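Local coordinates for acyl-coenzyme A oxidase 3 (Yarrowia lipolytica, PDB 5YS9), which oxidises the acyl chain of fatty acyl-CoA esters to the (2E)-enoyl-CoA with FAD and molecular oxygen, releasing hydrogen peroxide in peroxisomal beta-oxidation, at residues 61-66 against 641-646; 65-70 against 86-91; 300-305 against 403-408; 365-370 against 564-569. All coordinates share one frame; numbering follows the deposited sequence.

Contact 1: residues 61-66 against 641-646; sequences ELERDP and DWFINA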
# COMPACT_ATOMS: atom_id res chain seq x y z
N GLU A 61 19.48 -21.60 -12.72
CA GLU A 61 18.98 -22.87 -12.19
C GLU A 61 17.51 -22.80 -11.81
O GLU A 61 16.78 -23.75 -12.00
CB GLU A 61 19.80 -23.31 -11.00
CG GLU A 61 21.00 -24.15 -11.35
CD GLU A 61 22.05 -24.17 -10.27
OE1 GLU A 61 21.76 -23.76 -9.15
OE2 GLU A 61 23.17 -24.60 -10.55
N LEU A 62 17.11 -21.69 -11.23
CA LEU A 62 15.73 -21.49 -10.86
C LEU A 62 14.78 -21.30 -12.02
O LEU A 62 13.73 -21.92 -12.10
CB LEU A 62 15.63 -20.26 -9.96
CG LEU A 62 16.24 -20.32 -8.56
CD1 LEU A 62 16.52 -18.94 -8.03
CD2 LEU A 62 15.33 -21.07 -7.62
N GLU A 63 15.17 -20.44 -12.94
CA GLU A 63 14.32 -20.06 -14.05
C GLU A 63 14.06 -21.18 -15.03
O GLU A 63 13.01 -21.26 -15.63
CB GLU A 63 14.82 -18.78 -14.69
CG GLU A 63 15.84 -18.96 -15.77
CD GLU A 63 16.33 -17.64 -16.27
OE1 GLU A 63 16.06 -17.32 -17.43
OE2 GLU A 63 16.97 -16.91 -15.50
N ARG A 64 15.08 -21.99 -15.22
CA ARG A 64 15.03 -23.13 -16.11
C ARG A 64 14.16 -24.25 -15.59
O ARG A 64 13.74 -25.10 -16.35
CB ARG A 64 16.43 -23.61 -16.43
CG ARG A 64 17.15 -22.76 -17.45
CD ARG A 64 18.49 -23.35 -17.78
NE ARG A 64 19.17 -22.67 -18.86
CZ ARG A 64 20.36 -23.02 -19.32
NH1 ARG A 64 20.99 -24.03 -18.78
NH2 ARG A 64 20.91 -22.35 -20.31
N ASP A 65 13.92 -24.29 -14.29
CA ASP A 65 13.20 -25.39 -13.69
C ASP A 65 11.72 -25.36 -14.05
O ASP A 65 11.01 -24.43 -13.73
CB ASP A 65 13.37 -25.32 -12.19
CG ASP A 65 13.13 -26.63 -11.53
OD1 ASP A 65 12.23 -27.36 -11.95
OD2 ASP A 65 13.85 -26.94 -10.57
N PRO A 66 11.25 -26.38 -14.74
CA PRO A 66 9.88 -26.38 -15.25
C PRO A 66 8.81 -26.34 -14.17
O PRO A 66 7.82 -25.66 -14.33
CB PRO A 66 9.80 -27.68 -16.04
CG PRO A 66 11.20 -27.99 -16.38
CD PRO A 66 11.96 -27.59 -15.17
N ASP A 641 13.75 -11.99 -18.09
CA ASP A 641 12.36 -11.72 -18.19
C ASP A 641 11.57 -12.66 -17.24
O ASP A 641 10.50 -12.31 -16.75
CB ASP A 641 11.91 -11.91 -19.62
CG ASP A 641 12.33 -10.78 -20.55
OD1 ASP A 641 12.76 -9.72 -20.06
OD2 ASP A 641 12.17 -10.95 -21.79
N TRP A 642 12.12 -13.83 -16.95
CA TRP A 642 11.46 -14.75 -16.05
C TRP A 642 11.33 -14.16 -14.64
O TRP A 642 10.27 -14.32 -14.03
CB TRP A 642 12.20 -16.06 -16.04
CG TRP A 642 11.56 -17.23 -15.30
CD1 TRP A 642 10.74 -18.18 -15.84
CD2 TRP A 642 11.73 -17.57 -13.90
NE1 TRP A 642 10.40 -19.07 -14.88
CE2 TRP A 642 10.99 -18.73 -13.68
CE3 TRP A 642 12.43 -17.00 -12.84
CZ2 TRP A 642 10.91 -19.35 -12.43
CZ3 TRP A 642 12.38 -17.63 -11.56
CH2 TRP A 642 11.63 -18.80 -11.39
N PHE A 643 12.38 -13.44 -14.17
CA PHE A 643 12.39 -12.78 -12.81
C PHE A 643 11.57 -11.50 -12.77
O PHE A 643 11.00 -11.14 -11.71
CB PHE A 643 13.81 -12.48 -12.28
CG PHE A 643 14.52 -13.69 -11.76
CD1 PHE A 643 14.34 -14.08 -10.46
CD2 PHE A 643 15.29 -14.47 -12.58
CE1 PHE A 643 14.96 -15.25 -9.97
CE2 PHE A 643 15.92 -15.61 -12.12
CZ PHE A 643 15.75 -16.00 -10.81
N ILE A 644 11.54 -10.82 -13.89
CA ILE A 644 10.73 -9.64 -14.07
C ILE A 644 9.26 -9.99 -13.98
O ILE A 644 8.50 -9.30 -13.35
CB ILE A 644 11.05 -8.99 -15.43
CG1 ILE A 644 12.46 -8.42 -15.41
CG2 ILE A 644 10.03 -7.92 -15.79
CD1 ILE A 644 12.59 -7.13 -14.67
N ASN A 645 8.88 -11.06 -14.67
CA ASN A 645 7.55 -11.63 -14.60
C ASN A 645 6.46 -10.60 -14.82
O ASN A 645 5.45 -10.63 -14.15
CB ASN A 645 7.34 -12.42 -13.32
CG ASN A 645 6.29 -13.50 -13.46
OD1 ASN A 645 5.81 -14.02 -12.48
ND2 ASN A 645 5.94 -13.84 -14.67
N ALA A 646 6.70 -9.67 -15.72
CA ALA A 646 5.72 -8.69 -16.11
C ALA A 646 5.98 -8.31 -17.55
O ALA A 646 7.09 -7.98 -17.89
CB ALA A 646 5.79 -7.49 -15.20
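The carboxylate oxygen OE2 of E63 is gripped by one hydrogen bond, to OG of S640, the residue just before helix 641-644. The same oxygen lies 3.8 Å from CE2 of F643, at the edge of that ring and near its plane, with carboxylate and ring turned 68° apart; the weakly positive rim of a phenyl group probably suits it. E63 gets there by placing CG in the crowded position between backbone N and carbonyl carbon (chi1 88°) and extending the rest of the chain. Its inner atoms meet W642. CA of E63 stands 3.5 Å from the centroid of the six-membered ring of W642, only 10° off the normal, a CH-pi contact over the face, and CB of E63 rests 3.4 Å from CD2 of W642. The indole reaches out with CG anti to its own backbone N, and NE1 makes a weak hydrogen bond to OD1 of N69. W642 also turns CE3 toward the centre of one F643 face, 3.7 Å above the plane, which probably steadies both rings. L62 adds CD1 at the F643 edge, 4.1 Å from CZ of F643. L62 also packs against helices 78-92 and 101-111. The last part of helix 49-63 lies over an indole face and against a phenyl edge, joining the N-terminal helical domain of the acyl-CoA oxidase fold to its C-terminal acyl-CoA oxidase domain.

Contact 2: residues 65-70 against 86-91; sequences DPVLNV and VARIAA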
# COMPACT_ATOMS: atom_id res chain seq x y z
N ASP A 65 13.92 -24.29 -14.29
CA ASP A 65 13.20 -25.39 -13.69
C ASP A 65 11.72 -25.36 -14.05
O ASP A 65 11.01 -24.43 -13.73
CB ASP A 65 13.37 -25.32 -12.19
CG ASP A 65 13.13 -26.63 -11.53
OD1 ASP A 65 12.23 -27.36 -11.95
OD2 ASP A 65 13.85 -26.94 -10.57
N PRO A 66 11.25 -26.38 -14.74
CA PRO A 66 9.88 -26.38 -15.25
C PRO A 66 8.81 -26.34 -14.17
O PRO A 66 7.82 -25.66 -14.33
CB PRO A 66 9.80 -27.68 -16.04
CG PRO A 66 11.20 -27.99 -16.38
CD PRO A 66 11.96 -27.59 -15.17
N VAL A 67 9.01 -27.06 -13.08
CA VAL A 67 8.06 -27.05 -11.99
C VAL A 67 7.97 -25.68 -11.31
O VAL A 67 6.92 -25.27 -10.88
CB VAL A 67 8.23 -28.26 -11.05
CG1 VAL A 67 9.65 -28.75 -11.03
CG2 VAL A 67 7.69 -28.00 -9.67
N LEU A 68 9.09 -24.99 -11.21
CA LEU A 68 9.15 -23.64 -10.66
C LEU A 68 8.46 -22.50 -11.42
O LEU A 68 8.18 -21.48 -10.84
CB LEU A 68 10.58 -23.25 -10.33
CG LEU A 68 11.30 -24.18 -9.37
CD1 LEU A 68 12.61 -23.57 -8.92
CD2 LEU A 68 10.44 -24.53 -8.18
N ASN A 69 8.13 -22.71 -12.68
CA ASN A 69 7.75 -21.61 -13.54
C ASN A 69 6.61 -20.78 -12.96
O ASN A 69 5.58 -21.30 -12.58
CB ASN A 69 7.34 -22.24 -14.86
CG ASN A 69 6.88 -21.25 -15.88
OD1 ASN A 69 7.66 -20.52 -16.44
ND2 ASN A 69 5.60 -21.24 -16.14
N VAL A 70 6.80 -19.48 -12.92
CA VAL A 70 5.88 -18.57 -12.28
C VAL A 70 4.95 -17.92 -13.28
O VAL A 70 3.98 -17.30 -12.89
CB VAL A 70 6.62 -17.51 -11.43
CG1 VAL A 70 7.27 -18.21 -10.25
CG2 VAL A 70 7.63 -16.72 -12.25
N VAL A 86 4.06 -27.43 -2.90
CA VAL A 86 4.68 -28.69 -2.47
C VAL A 86 5.51 -29.29 -3.58
O VAL A 86 6.64 -29.68 -3.35
CB VAL A 86 3.65 -29.70 -1.92
CG1 VAL A 86 4.34 -31.01 -1.54
CG2 VAL A 86 2.96 -29.11 -0.69
N ALA A 87 5.00 -29.27 -4.79
CA ALA A 87 5.73 -29.76 -5.93
C ALA A 87 6.99 -28.93 -6.11
O ALA A 87 8.04 -29.43 -6.47
CB ALA A 87 4.87 -29.71 -7.17
N ARG A 88 6.85 -27.64 -5.86
CA ARG A 88 7.98 -26.75 -5.93
C ARG A 88 9.03 -27.10 -4.87
O ARG A 88 10.21 -27.07 -5.14
CB ARG A 88 7.49 -25.30 -5.83
CG ARG A 88 7.28 -24.63 -7.17
CD ARG A 88 5.83 -24.41 -7.55
NE ARG A 88 5.45 -23.03 -7.37
CZ ARG A 88 4.90 -22.24 -8.28
NH1 ARG A 88 4.62 -22.68 -9.49
NH2 ARG A 88 4.61 -21.00 -7.97
N ILE A 89 8.60 -27.47 -3.67
CA ILE A 89 9.50 -27.87 -2.61
C ILE A 89 10.28 -29.15 -2.96
O ILE A 89 11.45 -29.26 -2.67
CB ILE A 89 8.74 -27.97 -1.26
CG1 ILE A 89 8.52 -26.58 -0.69
CG2 ILE A 89 9.50 -28.79 -0.24
CD1 ILE A 89 7.36 -26.48 0.27
N ALA A 90 9.60 -30.10 -3.59
CA ALA A 90 10.21 -31.35 -4.01
C ALA A 90 11.33 -31.11 -5.03
O ALA A 90 12.40 -31.71 -4.92
CB ALA A 90 9.15 -32.28 -4.57
N ALA A 91 11.07 -30.22 -6.00
CA ALA A 91 12.10 -29.76 -6.95
C ALA A 91 13.24 -29.06 -6.26
O ALA A 91 14.36 -29.46 -6.44
CB ALA A 91 11.51 -28.86 -8.02
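One face of the R88 guanidinium carries the carbonyl oxygen of L68, 4.0 Å above the plane and displaced toward the rim. V67 O, N69 O and V70 CG1 approach the group obliquely, N69 O standing 3.5 Å from NH1 of R88. None of these carbonyls hydrogen-bonds to R88, although their negative ends would probably favour the positive group. Its firm partners lie outside the two segments: D73 and D115 both form salt bridges with NH2. In R88 chi1 (-94°) puts CG 3.3 Å from CD2 of L68, a very close approach; beyond it the chain bends at chi2 and chi3, CD of R88 passing 3.6 Å from V67 O and the guanidinium lying by the carbonyls. An alanine here would remove the charged partner of D73 and D115 and the CG and CD methylenes, CG being the one against L68 CD2, and would probably loosen the hold of helix 78-92 on the 65-70 segment. That segment belongs to the connection between two successive helices of the N-terminal helical domain, 49-63 and 78-92; residues 66-68 have helical backbone angles without regular helical bonding. D65 OD1 accepts a weak hydrogen bond from V67 N. V67 straddles the helix surface: CG1 touches CB of A91 at 3.5 Å, and CG2 comes to 3.5 Å from the carbonyl oxygen of A87. Helix 78-92 also meets the second subunit, where I89 and A90 pack on F684 of that chain.

Contact 3: residues 300-305 against 403-408; sequences GALIGG and ELFASS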
# COMPACT_ATOMS: atom_id res chain seq x y z
N GLY A 300 24.65 -14.20 16.00
CA GLY A 300 25.01 -14.03 14.62
C GLY A 300 23.71 -14.18 13.89
O GLY A 300 23.49 -13.57 12.86
N ALA A 301 22.87 -15.03 14.44
CA ALA A 301 21.61 -15.38 13.82
C ALA A 301 20.65 -14.21 13.84
O ALA A 301 19.93 -13.99 12.87
CB ALA A 301 20.99 -16.55 14.55
N LEU A 302 20.60 -13.48 14.94
CA LEU A 302 19.72 -12.33 15.03
C LEU A 302 20.06 -11.22 14.07
O LEU A 302 19.19 -10.63 13.47
CB LEU A 302 19.69 -11.79 16.45
CG LEU A 302 18.71 -12.54 17.33
CD1 LEU A 302 19.18 -12.44 18.77
CD2 LEU A 302 17.32 -11.95 17.17
N ILE A 303 21.34 -10.92 13.94
CA ILE A 303 21.78 -9.95 12.97
C ILE A 303 21.56 -10.52 11.58
O ILE A 303 21.13 -9.83 10.68
CB ILE A 303 23.24 -9.57 13.18
CG1 ILE A 303 23.38 -8.71 14.43
CG2 ILE A 303 23.78 -8.78 12.00
CD1 ILE A 303 24.79 -8.61 14.96
N GLY A 304 21.85 -11.81 11.44
CA GLY A 304 21.76 -12.48 10.16
C GLY A 304 20.35 -12.47 9.62
O GLY A 304 20.16 -12.33 8.44
N GLY A 305 19.38 -12.65 10.49
CA GLY A 305 17.99 -12.63 10.11
C GLY A 305 17.58 -11.27 9.62
O GLY A 305 16.85 -11.14 8.66
N GLU A 403 25.66 -2.50 19.11
CA GLU A 403 25.06 -1.40 18.35
C GLU A 403 24.69 -1.81 16.94
O GLU A 403 23.71 -1.31 16.39
CB GLU A 403 25.94 -0.14 18.39
CG GLU A 403 26.16 0.45 19.80
CD GLU A 403 24.93 1.07 20.47
OE1 GLU A 403 23.81 1.09 19.89
OE2 GLU A 403 25.09 1.55 21.62
N LEU A 404 25.45 -2.76 16.39
CA LEU A 404 25.05 -3.53 15.20
C LEU A 404 23.70 -4.24 15.36
O LEU A 404 22.91 -4.04 14.48
CB LEU A 404 26.13 -4.51 14.74
CG LEU A 404 26.91 -4.19 13.46
CD1 LEU A 404 26.05 -4.39 12.22
CD2 LEU A 404 27.48 -2.78 13.47
N PHE A 405 23.45 -4.96 16.43
CA PHE A 405 22.16 -5.56 16.56
C PHE A 405 21.11 -4.44 16.61
O PHE A 405 20.11 -4.51 15.93
CB PHE A 405 22.13 -6.41 17.83
CG PHE A 405 20.86 -7.17 18.01
CD1 PHE A 405 20.34 -7.93 16.99
CD2 PHE A 405 20.18 -7.11 19.21
CE1 PHE A 405 19.17 -8.63 17.15
CE2 PHE A 405 19.00 -7.81 19.38
CZ PHE A 405 18.50 -8.57 18.35
N ALA A 406 21.38 -3.39 17.36
CA ALA A 406 20.42 -2.32 17.52
C ALA A 406 20.08 -1.56 16.24
O ALA A 406 18.93 -1.27 15.97
CB ALA A 406 20.90 -1.35 18.58
N SER A 407 21.10 -1.25 15.46
CA SER A 407 20.97 -0.55 14.20
C SER A 407 20.23 -1.41 13.20
O SER A 407 19.62 -0.93 12.27
CB SER A 407 22.34 -0.20 13.68
OG SER A 407 22.53 1.19 13.76
N SER A 408 20.32 -2.70 13.42
CA SER A 408 19.68 -3.71 12.62
C SER A 408 18.19 -3.56 12.66
O SER A 408 17.53 -3.75 11.66
CB SER A 408 19.99 -5.06 13.23
OG SER A 408 20.74 -5.82 12.33
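Helix segments 300-305 and 403-408 run in roughly the same direction, their axes 31° apart and 9.6 Å distant at closest approach, with I303 and F405 bringing the nearest CA atoms to 5.7 Å. Both belong to the C-alpha1 domain, whose helices form part of the C-terminal helical region of the acyl-CoA oxidase fold. F405 reaches toward helix 300-330 with CG anti to its backbone N (chi1 -176°), which sets its ring beside L302. CB of L302 meets CE1 of F405 at 3.3 Å, the tightest point of the contact, and approaches the ring obliquely. The leucine branches then follow the ring tip: CD2 of L302 is 3.8 Å from F405 CZ, and CD1 of L302 also lies close to that atom. I303 comes to the other helix with its CG1 near the plane at the F405 ring edge, 4.1 Å from CD1 of F405. The isoleucine tip goes on to L404, where I303 CD1 and L404 CB are 4.3 Å apart. Helix 349-385 backs this side through Y376 and Q375, which touch I303 and L404, while R306 touches F405. An alanine in place of L302 would keep the contact of CB but lose the whole branched end beside the phenyl tip, and would probably leave the F405 ring less firmly fixed. A bound FAD is about 12 Å from the L302 side chain. No hydrogen bond joins the two segments, so the association rests on apolar fit and dispersion, while E403 and S407 find hydrogen-bonding partners in S472 and H557.

Contact 4: residues 365-370 against 564-569; sequences MKMAAD and TAFYER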
# COMPACT_ATOMS: atom_id res chain seq x y z
N MET A 365 19.69 0.26 -0.24
CA MET A 365 19.29 -0.86 0.57
C MET A 365 20.36 -1.95 0.48
O MET A 365 20.84 -2.42 1.50
CB MET A 365 17.95 -1.42 0.15
CG MET A 365 16.74 -0.66 0.67
SD MET A 365 15.32 -1.07 -0.35
CE MET A 365 14.13 -0.39 0.72
N LYS A 366 20.75 -2.34 -0.72
CA LYS A 366 21.80 -3.36 -0.82
C LYS A 366 23.13 -2.97 -0.08
O LYS A 366 23.71 -3.78 0.64
CB LYS A 366 22.03 -3.76 -2.29
CG LYS A 366 22.82 -5.03 -2.55
CD LYS A 366 22.24 -6.27 -1.81
CE LYS A 366 22.86 -7.59 -2.30
NZ LYS A 366 24.36 -7.48 -2.30
N MET A 367 23.59 -1.73 -0.22
CA MET A 367 24.82 -1.30 0.45
C MET A 367 24.70 -1.38 1.98
O MET A 367 25.67 -1.73 2.65
CB MET A 367 25.22 0.12 0.01
CG MET A 367 25.57 0.26 -1.47
SD MET A 367 26.71 -1.06 -1.94
CE MET A 367 25.70 -2.26 -2.82
N ALA A 368 23.52 -1.10 2.52
CA ALA A 368 23.33 -1.24 3.96
C ALA A 368 23.30 -2.71 4.45
O ALA A 368 23.79 -3.05 5.51
CB ALA A 368 22.09 -0.50 4.39
N ALA A 369 22.75 -3.60 3.66
CA ALA A 369 22.90 -5.02 3.91
C ALA A 369 24.35 -5.51 3.87
O ALA A 369 24.72 -6.37 4.66
CB ALA A 369 22.08 -5.82 2.89
N ASP A 370 25.11 -5.02 2.91
CA ASP A 370 26.51 -5.42 2.71
C ASP A 370 27.36 -4.83 3.81
O ASP A 370 28.11 -5.56 4.42
CB ASP A 370 27.03 -4.97 1.33
CG ASP A 370 26.46 -5.82 0.14
OD1 ASP A 370 25.66 -6.77 0.34
OD2 ASP A 370 26.82 -5.54 -1.02
N THR A 564 25.32 6.86 4.94
CA THR A 564 26.68 6.51 5.27
C THR A 564 27.12 5.24 4.56
O THR A 564 28.15 5.23 3.89
CB THR A 564 26.83 6.45 6.79
OG1 THR A 564 26.92 7.80 7.21
CG2 THR A 564 28.05 5.73 7.23
N ALA A 565 26.30 4.20 4.64
CA ALA A 565 26.65 2.93 4.01
C ALA A 565 26.78 3.03 2.50
O ALA A 565 27.68 2.41 1.92
CB ALA A 565 25.68 1.85 4.40
N PHE A 566 25.92 3.82 1.85
CA PHE A 566 26.07 4.03 0.41
C PHE A 566 27.46 4.60 0.05
O PHE A 566 28.21 4.00 -0.72
CB PHE A 566 24.93 4.93 -0.12
CG PHE A 566 24.53 4.69 -1.57
CD1 PHE A 566 25.33 3.98 -2.48
CD2 PHE A 566 23.35 5.23 -2.05
CE1 PHE A 566 24.94 3.81 -3.81
CE2 PHE A 566 22.95 5.07 -3.38
CZ PHE A 566 23.75 4.37 -4.26
N TYR A 567 27.82 5.73 0.66
CA TYR A 567 29.12 6.39 0.40
C TYR A 567 30.35 5.53 0.76
O TYR A 567 31.28 5.39 -0.05
CB TYR A 567 29.16 7.75 1.09
CG TYR A 567 28.25 8.79 0.45
CD1 TYR A 567 28.33 9.07 -0.92
CD2 TYR A 567 27.32 9.53 1.21
CE1 TYR A 567 27.51 10.04 -1.51
CE2 TYR A 567 26.50 10.51 0.62
CZ TYR A 567 26.60 10.74 -0.74
OH TYR A 567 25.84 11.71 -1.34
N GLU A 568 30.29 4.91 1.95
CA GLU A 568 31.38 4.03 2.44
C GLU A 568 31.66 2.88 1.50
O GLU A 568 32.81 2.52 1.30
CB GLU A 568 31.10 3.47 3.86
CG GLU A 568 31.96 4.07 4.99
CD GLU A 568 31.18 4.54 6.24
OE1 GLU A 568 31.15 5.78 6.46
OE2 GLU A 568 30.62 3.70 7.00
N ARG A 569 30.61 2.30 0.93
CA ARG A 569 30.76 1.13 0.05
C ARG A 569 31.27 1.54 -1.32
O ARG A 569 31.99 0.79 -1.96
CB ARG A 569 29.43 0.33 -0.09
CG ARG A 569 28.89 -0.38 1.16
CD ARG A 569 29.73 -1.53 1.72
NE ARG A 569 30.29 -2.40 0.68
CZ ARG A 569 31.57 -2.79 0.58
NH1 ARG A 569 32.49 -2.44 1.48
NH2 ARG A 569 31.92 -3.57 -0.43
O HOH W 1 29.24 -3.88 -2.00
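The close side of this contact is apolar, where segments 365-370 and 564-569 cross at 78° with axes 8.1 Å apart at their nearest. Small residues permit the approach: CB of A565 lies 3.9 Å from CA of A368. Beside them M367 curls back, its chain bent at chi2 (-48°). The bend sets SD of M367 3.6 Å from CB of R569, so the sulfur rests on the aliphatic root of the arginine, and CG of M367 meets F566 CD1 obliquely at 3.9 Å. The F566 side chain also touches Y363, A364 and helix 579-596. The other side is polar and looser, around the partly exposed D370 and R569. Their charged atoms do not touch; a water spans the gap, donating to D370 OD2 and accepting from R569 NH2 at 3.1 Å on both sides, and it sits at the edge of the guanidinium, in its plane. D370 has a firmer partner within its own helix, a salt bridge in which K366 NZ bonds at 3.0 Å to D370 OD1, which offers its syn lone pair, with a weak second bond to OD2. The same ammonium group also donates to the carbonyl oxygen of L45, which helps to hold the lysine in place. The contact thus joins the C-alpha1 domain to the following C-terminal acyl-CoA oxidase domain through alanine, methionine and phenylalanine, with arginine methylenes completing the apolar surface. At its margin, the carboxylate of D370 would probably remain ionised; it attracts R569 across a gap that the water bridges, without a direct salt bridge.

Contacts 1 and 2 start from the same piece of chain, share D65 and P66 and touch each other, with centres about 11 Å apart; the connection between helices 49-63 and 78-92 meets both its own domain and the C-terminal acyl-CoA oxidase domain. Contact 3 lies within the C-alpha1 domain, and contact 4, about 15 Å away between centres, links C-alpha1 to the C-terminal domain; their segments alternate along the chain. Both lie within the long chain loop closed by contact 1 and follow contact 2 in sequence. Contacts 1 and 3 are on opposite sides of the chain's centre, about 32 Å apart between centres. Contact 1 spans almost the whole chain, bringing its N-terminal and last helical domains together.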